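Local coordinates for protein pectate lyase (Pectobacterium carotovorum, PDB 4U49) that probably cleaves polygalacturonate and partly methylated pectins at internal linkages by calcium-dependent beta-elimination, leaving unsaturated non-reducing ends, at residues L29-S38 with I209-T217; G265-V276 with F290-I301. All coordinates share one frame; numbering follows the deposited sequence.

Contact 1 (L29-S38 with I209-T217)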
loop_
_atom_site.group_PDB
_atom_site.type_symbol
_atom_site.label_atom_id
_atom_site.label_comp_id
_atom_site.label_asym_id
_atom_site.label_seq_id
_atom_site.Cartn_x
_atom_site.Cartn_y
_atom_site.Cartn_z
ATOM N N LEU A 29 0.002 -13.815 -0.761
ATOM C CA LEU A 29 1.252 -13.873 -0.023
ATOM C C LEU A 29 1.025 -14.658 1.260
ATOM O O LEU A 29 0.292 -14.213 2.144
ATOM C CB LEU A 29 1.770 -12.468 0.292
ATOM C CG LEU A 29 3.073 -12.394 1.089
ATOM C CD1 LEU A 29 4.229 -12.948 0.271
ATOM C CD2 LEU A 29 3.362 -10.965 1.541
ATOM N N LYS A 30 1.622 -15.842 1.345
ATOM C CA LYS A 30 1.574 -16.622 2.575
ATOM C C LYS A 30 2.813 -16.290 3.395
ATOM O O LYS A 30 3.923 -16.704 3.060
ATOM C CB LYS A 30 1.487 -18.121 2.273
ATOM C CG LYS A 30 1.255 -18.992 3.500
ATOM C CD LYS A 30 0.960 -20.433 3.114
ATOM C CE LYS A 30 0.917 -21.326 4.345
ATOM N NZ LYS A 30 0.517 -22.720 4.005
ATOM N N LYS A 31 2.612 -15.528 4.464
ATOM C CA LYS A 31 3.710 -14.897 5.185
ATOM C C LYS A 31 3.233 -14.399 6.544
ATOM O O LYS A 31 2.059 -14.063 6.703
ATOM C CB LYS A 31 4.277 -13.735 4.364
ATOM C CG LYS A 31 5.542 -13.101 4.916
ATOM C CD LYS A 31 6.763 -13.938 4.600
ATOM C CE LYS A 31 7.882 -13.075 4.039
ATOM N NZ LYS A 31 7.466 -12.389 2.782
ATOM N N ASP A 32 4.145 -14.362 7.515
ATOM C CA ASP A 32 3.860 -13.839 8.850
ATOM C C ASP A 32 2.664 -14.532 9.509
ATOM O O ASP A 32 1.828 -13.877 10.133
ATOM C CB ASP A 32 3.622 -12.326 8.786
ATOM C CG ASP A 32 4.791 -11.576 8.167
ATOM O OD1 ASP A 32 4.558 -10.746 7.262
ATOM O OD2 ASP A 32 5.945 -11.811 8.586
ATOM N N ASN A 33 2.595 -15.854 9.355
ATOM C CA ASN A 33 1.542 -16.679 9.952
ATOM C C ASN A 33 0.140 -16.280 9.500
ATOM O O ASN A 33 -0.803 -16.271 10.291
ATOM C CB ASN A 33 1.625 -16.630 11.479
ATOM C CG ASN A 33 3.013 -16.950 11.995
ATOM O OD1 ASN A 33 3.590 -16.186 12.768
ATOM N ND2 ASN A 33 3.558 -18.082 11.563
ATOM N N ALA A 34 0.017 -15.959 8.216
ATOM C CA ALA A 34 -1.258 -15.575 7.629
ATOM C C ALA A 34 -1.196 -15.751 6.121
ATOM O O ALA A 34 -0.112 -15.881 5.555
ATOM C CB ALA A 34 -1.599 -14.137 7.982
ATOM N N THR A 35 -2.355 -15.764 5.471
ATOM C CA THR A 35 -2.389 -15.745 4.013
ATOM C C THR A 35 -3.131 -14.501 3.536
ATOM O O THR A 35 -4.313 -14.315 3.832
ATOM C CB THR A 35 -3.048 -17.013 3.434
ATOM O OG1 THR A 35 -2.239 -18.156 3.744
ATOM C CG2 THR A 35 -3.180 -16.898 1.919
ATOM N N TYR A 36 -2.417 -13.641 2.818
ATOM C CA TYR A 36 -2.982 -12.390 2.336
ATOM C C TYR A 36 -3.424 -12.517 0.892
ATOM O O TYR A 36 -2.661 -12.963 0.038
ATOM C CB TYR A 36 -1.971 -11.253 2.475
ATOM C CG TYR A 36 -1.510 -11.048 3.895
ATOM C CD1 TYR A 36 -2.276 -10.318 4.793
ATOM C CD2 TYR A 36 -0.316 -11.599 4.345
ATOM C CE1 TYR A 36 -1.867 -10.133 6.096
ATOM C CE2 TYR A 36 0.103 -11.421 5.649
ATOM C CZ TYR A 36 -0.677 -10.687 6.521
ATOM O OH TYR A 36 -0.272 -10.499 7.822
ATOM N N LEU A 37 -4.667 -12.131 0.634
ATOM C CA LEU A 37 -5.195 -12.090 -0.722
ATOM C C LEU A 37 -5.181 -10.650 -1.208
ATOM O O LEU A 37 -5.473 -9.735 -0.450
ATOM C CB LEU A 37 -6.617 -12.655 -0.780
ATOM C CG LEU A 37 -6.812 -14.172 -0.856
ATOM C CD1 LEU A 37 -6.192 -14.895 0.329
ATOM C CD2 LEU A 37 -8.299 -14.491 -0.962
ATOM N N SER A 38 -4.829 -10.451 -2.471
ATOM C CA SER A 38 -4.870 -9.126 -3.065
ATOM C C SER A 38 -5.279 -9.261 -4.521
ATOM O O SER A 38 -4.833 -10.178 -5.211
ATOM C CB SER A 38 -3.511 -8.429 -2.938
ATOM O OG SER A 38 -3.551 -7.122 -3.481
ATOM N N ILE A 209 -2.602 4.171 -4.519
ATOM C CA ILE A 209 -2.340 2.759 -4.275
ATOM C C ILE A 209 -3.654 2.017 -4.047
ATOM O O ILE A 209 -4.418 2.360 -3.149
ATOM C CB ILE A 209 -1.414 2.566 -3.058
ATOM C CG1 ILE A 209 -0.051 3.213 -3.328
ATOM C CG2 ILE A 209 -1.259 1.087 -2.731
ATOM C CD1 ILE A 209 0.950 3.021 -2.215
ATOM N N VAL A 210 -3.918 1.006 -4.868
ATOM C CA VAL A 210 -5.192 0.293 -4.800
ATOM C C VAL A 210 -4.971 -1.164 -4.432
ATOM O O VAL A 210 -4.457 -1.944 -5.232
ATOM C CB VAL A 210 -5.956 0.372 -6.133
ATOM C CG1 VAL A 210 -7.367 -0.162 -5.956
ATOM C CG2 VAL A 210 -5.989 1.809 -6.639
ATOM N N GLY A 211 -5.369 -1.529 -3.218
ATOM C CA GLY A 211 -5.068 -2.847 -2.698
ATOM C C GLY A 211 -3.566 -3.029 -2.583
ATOM O O GLY A 211 -2.817 -2.057 -2.481
ATOM N N GLY A 212 -3.121 -4.278 -2.612
ATOM C CA GLY A 212 -1.706 -4.568 -2.503
ATOM C C GLY A 212 -1.332 -4.980 -1.097
ATOM O O GLY A 212 -2.081 -4.742 -0.148
ATOM N N VAL A 213 -0.174 -5.621 -0.968
ATOM C CA VAL A 213 0.323 -6.085 0.322
ATOM C C VAL A 213 1.817 -5.797 0.411
ATOM O O VAL A 213 2.567 -6.124 -0.506
ATOM C CB VAL A 213 0.080 -7.601 0.531
ATOM C CG1 VAL A 213 0.613 -8.045 1.888
ATOM C CG2 VAL A 213 -1.399 -7.946 0.398
ATOM N N ALA A 214 2.254 -5.182 1.507
ATOM C CA ALA A 214 3.667 -4.849 1.668
ATOM C C ALA A 214 4.237 -5.419 2.963
ATOM O O ALA A 214 3.823 -5.043 4.060
ATOM C CB ALA A 214 3.860 -3.344 1.626
ATOM N N HIS A 215 5.196 -6.327 2.824
ATOM C CA HIS A 215 5.851 -6.929 3.974
ATOM C C HIS A 215 7.155 -6.212 4.299
ATOM O O HIS A 215 7.883 -5.791 3.400
ATOM C CB HIS A 215 6.119 -8.414 3.720
ATOM C CG HIS A 215 6.984 -9.053 4.759
ATOM N ND1 HIS A 215 6.481 -9.579 5.929
ATOM C CD2 HIS A 215 8.326 -9.238 4.811
ATOM C CE1 HIS A 215 7.473 -10.065 6.654
ATOM N NE2 HIS A 215 8.602 -9.871 5.997
ATOM N N ASN A 216 7.442 -6.076 5.590
ATOM C CA ASN A 216 8.699 -5.488 6.038
ATOM C C ASN A 216 9.232 -6.198 7.278
ATOM O O ASN A 216 8.461 -6.738 8.071
ATOM C CB ASN A 216 8.521 -3.995 6.325
ATOM C CG ASN A 216 9.839 -3.298 6.624
ATOM O OD1 ASN A 216 10.641 -3.057 5.723
ATOM N ND2 ASN A 216 10.069 -2.971 7.895
ATOM N N THR A 217 10.553 -6.209 7.425
ATOM C CA THR A 217 11.204 -6.726 8.626
ATOM C C THR A 217 12.088 -5.636 9.220
ATOM O O THR A 217 12.814 -4.962 8.493
ATOM C CB THR A 217 12.067 -7.971 8.336
ATOM O OG1 THR A 217 13.205 -7.593 7.552
ATOM C CG2 THR A 217 11.268 -9.023 7.587
#

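Contact 2 (G265-V276 with F290-I301)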
loop_
_atom_site.group_PDB
_atom_site.type_symbol
_atom_site.label_atom_id
_atom_site.label_comp_id
_atom_site.label_asym_id
_atom_site.label_seq_id
_atom_site.Cartn_x
_atom_site.Cartn_y
_atom_site.Cartn_z
ATOM N N GLY A 265 5.189 22.919 1.777
ATOM C CA GLY A 265 4.017 22.109 1.505
ATOM C C GLY A 265 3.040 22.813 0.584
ATOM O O GLY A 265 3.404 23.783 -0.079
ATOM N N PRO A 266 1.788 22.331 0.540
ATOM C CA PRO A 266 1.320 21.178 1.315
ATOM C C PRO A 266 1.688 19.838 0.685
ATOM O O PRO A 266 1.746 19.717 -0.539
ATOM C CB PRO A 266 -0.198 21.368 1.324
ATOM C CG PRO A 266 -0.483 22.051 0.033
ATOM C CD PRO A 266 0.698 22.952 -0.235
ATOM N N ARG A 267 1.955 18.849 1.532
ATOM C CA ARG A 267 2.087 17.468 1.094
ATOM C C ARG A 267 0.916 16.702 1.692
ATOM O O ARG A 267 0.758 16.660 2.912
ATOM C CB ARG A 267 3.418 16.860 1.535
ATOM C CG ARG A 267 4.648 17.604 1.044
ATOM C CD ARG A 267 5.903 16.824 1.392
ATOM N NE ARG A 267 7.117 17.505 0.956
ATOM C CZ ARG A 267 7.933 18.158 1.775
ATOM N NH1 ARG A 267 7.662 18.205 3.074
ATOM N NH2 ARG A 267 9.022 18.752 1.301
ATOM N N ASN A 268 0.088 16.108 0.840
ATOM C CA ASN A 268 -1.166 15.533 1.308
ATOM C C ASN A 268 -1.225 14.013 1.230
ATOM O O ASN A 268 -0.699 13.401 0.301
ATOM C CB ASN A 268 -2.333 16.128 0.520
ATOM C CG ASN A 268 -2.452 17.624 0.709
ATOM O OD1 ASN A 268 -2.246 18.139 1.807
ATOM N ND2 ASN A 268 -2.777 18.331 -0.365
ATOM N N LEU A 269 -1.873 13.421 2.226
ATOM C CA LEU A 269 -2.100 11.982 2.278
ATOM C C LEU A 269 -3.569 11.702 2.534
ATOM O O LEU A 269 -4.172 12.300 3.422
ATOM C CB LEU A 269 -1.256 11.332 3.378
ATOM C CG LEU A 269 -1.532 9.845 3.637
ATOM C CD1 LEU A 269 -0.919 8.979 2.544
ATOM C CD2 LEU A 269 -1.038 9.406 5.014
ATOM N N THR A 270 -4.151 10.797 1.759
ATOM C CA THR A 270 -5.496 10.334 2.062
ATOM C C THR A 270 -5.520 8.819 2.161
ATOM O O THR A 270 -5.216 8.115 1.198
ATOM C CB THR A 270 -6.518 10.793 1.010
ATOM O OG1 THR A 270 -6.539 12.225 0.956
ATOM C CG2 THR A 270 -7.906 10.288 1.372
ATOM N N ILE A 271 -5.863 8.318 3.341
ATOM C CA ILE A 271 -6.055 6.891 3.518
ATOM C C ILE A 271 -7.545 6.608 3.451
ATOM O O ILE A 271 -8.273 6.875 4.402
ATOM C CB ILE A 271 -5.493 6.379 4.857
ATOM C CG1 ILE A 271 -3.993 6.654 4.964
ATOM C CG2 ILE A 271 -5.768 4.888 5.011
ATOM C CD1 ILE A 271 -3.402 6.211 6.286
ATOM N N ILE A 272 -8.000 6.100 2.313
ATOM C CA ILE A 272 -9.407 5.745 2.164
ATOM C C ILE A 272 -9.684 4.454 2.933
ATOM O O ILE A 272 -10.672 4.349 3.662
ATOM C CB ILE A 272 -9.798 5.592 0.684
ATOM C CG1 ILE A 272 -9.526 6.902 -0.066
ATOM C CG2 ILE A 272 -11.262 5.189 0.560
ATOM C CD1 ILE A 272 -10.035 6.924 -1.497
ATOM N N SER A 273 -8.790 3.482 2.785
ATOM C CA SER A 273 -8.861 2.248 3.561
ATOM C C SER A 273 -7.519 1.527 3.544
ATOM O O SER A 273 -6.892 1.384 2.495
ATOM C CB SER A 273 -9.961 1.328 3.026
ATOM O OG SER A 273 -9.726 1.003 1.669
ATOM N N ALA A 274 -7.082 1.085 4.718
ATOM C CA ALA A 274 -5.822 0.364 4.850
ATOM C C ALA A 274 -5.841 -0.504 6.100
ATOM O O ALA A 274 -6.581 -0.226 7.043
ATOM C CB ALA A 274 -4.648 1.331 4.895
ATOM N N THR A 275 -5.020 -1.548 6.097
ATOM C CA THR A 275 -4.895 -2.443 7.239
ATOM C C THR A 275 -3.433 -2.641 7.607
ATOM O O THR A 275 -2.600 -2.881 6.736
ATOM C CB THR A 275 -5.525 -3.821 6.954
ATOM O OG1 THR A 275 -6.947 -3.688 6.851
ATOM C CG2 THR A 275 -5.195 -4.805 8.066
ATOM N N VAL A 276 -3.119 -2.531 8.894
ATOM C CA VAL A 276 -1.794 -2.899 9.376
ATOM C C VAL A 276 -1.893 -4.175 10.205
ATOM O O VAL A 276 -2.285 -4.135 11.373
ATOM C CB VAL A 276 -1.152 -1.781 10.222
ATOM C CG1 VAL A 276 0.216 -2.223 10.734
ATOM C CG2 VAL A 276 -1.029 -0.497 9.411
ATOM N N PHE A 290 3.065 23.997 7.096
ATOM C CA PHE A 290 3.168 23.945 5.642
ATOM C C PHE A 290 1.861 23.486 4.997
ATOM O O PHE A 290 1.795 23.290 3.786
ATOM C CB PHE A 290 4.323 23.032 5.218
ATOM C CG PHE A 290 5.689 23.617 5.486
ATOM C CD1 PHE A 290 5.890 24.986 5.445
ATOM C CD2 PHE A 290 6.765 22.796 5.785
ATOM C CE1 PHE A 290 7.140 25.529 5.691
ATOM C CE2 PHE A 290 8.020 23.330 6.030
ATOM C CZ PHE A 290 8.206 24.700 5.982
ATOM N N GLY A 291 0.824 23.318 5.810
ATOM C CA GLY A 291 -0.509 23.056 5.294
ATOM C C GLY A 291 -0.806 21.612 4.937
ATOM O O GLY A 291 -1.854 21.327 4.355
ATOM N N ASP A 292 0.105 20.706 5.283
ATOM C CA ASP A 292 -0.090 19.276 5.043
ATOM C C ASP A 292 -1.401 18.770 5.614
ATOM O O ASP A 292 -1.751 19.083 6.750
ATOM C CB ASP A 292 1.033 18.449 5.669
ATOM C CG ASP A 292 2.395 18.797 5.134
ATOM O OD1 ASP A 292 2.495 19.543 4.139
ATOM O OD2 ASP A 292 3.373 18.302 5.722
ATOM N N VAL A 293 -2.111 17.961 4.836
ATOM C CA VAL A 293 -3.339 17.354 5.325
ATOM C C VAL A 293 -3.293 15.835 5.211
ATOM O O VAL A 293 -3.125 15.288 4.122
ATOM C CB VAL A 293 -4.577 17.875 4.564
ATOM C CG1 VAL A 293 -5.813 17.095 4.980
ATOM C CG2 VAL A 293 -4.777 19.364 4.823
ATOM N N ALA A 294 -3.432 15.165 6.350
ATOM C CA ALA A 294 -3.642 13.725 6.374
ATOM C C ALA A 294 -5.111 13.437 6.648
ATOM O O ALA A 294 -5.619 13.731 7.731
ATOM C CB ALA A 294 -2.764 13.063 7.423
ATOM N N GLU A 295 -5.792 12.876 5.658
ATOM C CA GLU A 295 -7.186 12.492 5.822
ATOM C C GLU A 295 -7.286 10.971 5.879
ATOM O O GLU A 295 -6.850 10.278 4.962
ATOM C CB GLU A 295 -8.042 13.057 4.686
ATOM C CG GLU A 295 -9.520 12.711 4.799
ATOM C CD GLU A 295 -10.400 13.587 3.927
ATOM O OE1 GLU A 295 -9.866 14.284 3.039
ATOM O OE2 GLU A 295 -11.632 13.582 4.136
ATOM N N ILE A 296 -7.845 10.456 6.968
ATOM C CA ILE A 296 -7.888 9.016 7.195
ATOM C C ILE A 296 -9.309 8.553 7.494
ATOM O O ILE A 296 -9.939 9.037 8.433
ATOM C CB ILE A 296 -6.961 8.610 8.352
ATOM C CG1 ILE A 296 -5.518 9.008 8.025
ATOM C CG2 ILE A 296 -7.077 7.115 8.632
ATOM C CD1 ILE A 296 -4.592 9.025 9.221
ATOM N N ARG A 297 -9.807 7.612 6.695
ATOM C CA ARG A 297 -11.218 7.223 6.766
ATOM C C ARG A 297 -11.463 5.855 7.393
ATOM O O ARG A 297 -12.334 5.703 8.250
ATOM C CB ARG A 297 -11.847 7.232 5.368
ATOM C CG ARG A 297 -11.690 8.523 4.589
ATOM C CD ARG A 297 -12.754 8.607 3.498
ATOM N NE ARG A 297 -12.252 9.207 2.264
ATOM C CZ ARG A 297 -12.112 10.515 2.068
ATOM N NH1 ARG A 297 -12.430 11.368 3.031
ATOM N NH2 ARG A 297 -11.647 10.970 0.912
ATOM N N ASP A 298 -10.712 4.855 6.952
ATOM C CA ASP A 298 -10.980 3.477 7.353
ATOM C C ASP A 298 -9.672 2.733 7.593
ATOM O O ASP A 298 -9.207 1.967 6.753
ATOM C CB ASP A 298 -11.833 2.776 6.285
ATOM C CG ASP A 298 -12.087 1.307 6.589
ATOM O OD1 ASP A 298 -11.936 0.887 7.755
ATOM O OD2 ASP A 298 -12.446 0.571 5.645
ATOM N N LEU A 299 -9.083 2.963 8.757
ATOM C CA LEU A 299 -7.807 2.353 9.098
ATOM C C LEU A 299 -7.979 1.241 10.124
ATOM O O LEU A 299 -8.551 1.457 11.191
ATOM C CB LEU A 299 -6.845 3.418 9.623
ATOM C CG LEU A 299 -5.426 2.980 9.978
ATOM C CD1 LEU A 299 -4.722 2.383 8.771
ATOM C CD2 LEU A 299 -4.636 4.160 10.538
ATOM N N ARG A 300 -7.491 0.051 9.790
ATOM C CA ARG A 300 -7.551 -1.089 10.698
ATOM C C ARG A 300 -6.144 -1.470 11.144
ATOM O O ARG A 300 -5.262 -1.687 10.316
ATOM C CB ARG A 300 -8.228 -2.289 10.029
ATOM C CG ARG A 300 -9.484 -1.962 9.234
ATOM C CD ARG A 300 -9.765 -3.068 8.221
ATOM N NE ARG A 300 -10.926 -2.809 7.372
ATOM C CZ ARG A 300 -10.919 -2.004 6.313
ATOM N NH1 ARG A 300 -9.814 -1.350 5.980
ATOM N NH2 ARG A 300 -12.023 -1.841 5.595
ATOM N N ILE A 301 -5.931 -1.553 12.453
ATOM C CA ILE A 301 -4.605 -1.858 12.980
ATOM C C ILE A 301 -4.670 -2.991 14.001
ATOM O O ILE A 301 -5.524 -2.988 14.888
ATOM C CB ILE A 301 -3.958 -0.618 13.632
ATOM C CG1 ILE A 301 -3.861 0.530 12.623
ATOM C CG2 ILE A 301 -2.580 -0.955 14.176
ATOM C CD1 ILE A 301 -3.279 1.803 13.199
HETATM O O HOH W 1 -3.598 20.720 1.786
#

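Contact 1 (L29-S38 with I209-T217)
The turn and one face of an N-terminal beta-hairpin, strands 24-31 and 34-41, pack here against a strand of the right-handed parallel beta-helix beside the calcium site, empty in this model: His-215, which Asp-32 meets, touches the calcium-binding residue Asp-194 and precedes another, Asn-216. His-215 ND1 donates to the syn lone pair of Asp-32 OD1 at 2.6 Å. The N-H...O angle of 131° makes this bond short but bent. Carboxylate and imidazole planes lie only 21° apart, and OD1 sits at the ring edge close to its plane, so rotation of both groups is restricted. OD1 is gripped a second time by the hydroxyl of Thr-247, which also bonds Tyr-36 OH; that phenol is held in turn by Asn-277.

Lys-31 CE lies over one face of His-215, 3.9 Å from the ring centroid, in a CH-pi contact. With CG anti to the backbone N (chi1 -172°) and bends at the three later torsions, the Lys-31 chain folds across the imidazole, CG itself 3.8 Å from His-215 ND1. Its NZ ends in a weak bond to Glu-193 O.

Away from the turn the contact becomes apolar and centres on Val-213. Val-213 CG1 meets Leu-29 CD2 at 4.0 Å, whereas Val-213 CG2 touches both Tyr-36 CB, at 3.9 Å, and Ser-38 CB, at 4.0 Å; the valine is thus wedged among three residues drawn from both hairpin strands. Ser-38 OG, also hydrogen-bonded to Asn-189 OD1, closes this end by accepting a weak bond from Gly-212 N at 3.0 Å.

Contact 2 (G265-V276 with F290-I301)
Asn-268 OD1 is gripped twice where two successive coils of the parallel beta-helix begin to pair: Val-293 N donates to it at 3.0 Å, in the plane of the amide carbonyl, and a water donates at 2.9 Å. Asn-268 CG stands anti to its own carbonyl carbon (chi1 -62°), which swings the amide oxygen to Val-293 N. The same water donates to Gly-291 O at 3.2 Å, bridging the two coils beside the direct bond. One residue earlier, Arg-267 N reaches Asp-292 OD1 at 2.8 Å, nearly straight (171°) but from 51° out of the carboxylate plane. The other oxygen, OD2, is held by Ser-256 OG and Asn-287 N.

Strands 267-271 and 294-296 run almost exactly parallel and in register, with Ile-271 N bonded to Glu-295 O at 2.7 Å. A corner at Ile-272 and Arg-297 interrupts the ladder, and pairing resumes as Ala-274 with Leu-299. Apolar residues line up on the face carrying Leu-269 and Ile-271: Ile-271 and Ile-296 run alongside each other in the same direction, Ile-271 CD1 3.9 Å from Ile-296 CG1.

Thr-270 and Glu-295 share the other face, and Arg-297 reaches back to it from the corner: its guanidinium lays one face over Thr-270 CG2, 3.8 Å from Arg-297 NH2, while NH1 makes a salt bridge to Glu-295 OE2. Beyond the corner, Thr-275 OG1, hydrogen-bonded to Asn-243 OD1, has Arg-300 CD packed against it at 3.2 Å.

In the fold
All of contact 1 precedes contact 2 in the sequence, and their centres lie 20 Å apart on opposite sides of the chain's centre, with nearest atoms about 6 Å apart. Both involve the parallel beta-helix: strand 213-216 pairs with 244-247, that one with 274-277, and that one with 294-301, so one intervening coil separates the helix side of contact 1 from contact 2. Segment 209-217 holds Asn-216, a calcium-binding residue, though no calcium is bound in this model; the side chain of Val-276 lies about 10 Å from that of Asn-216. Contact 2 thus builds the coil stack, while contact 1 seats a hairpin of the N-terminal three-stranded antiparallel sheet on it beside the calcium site.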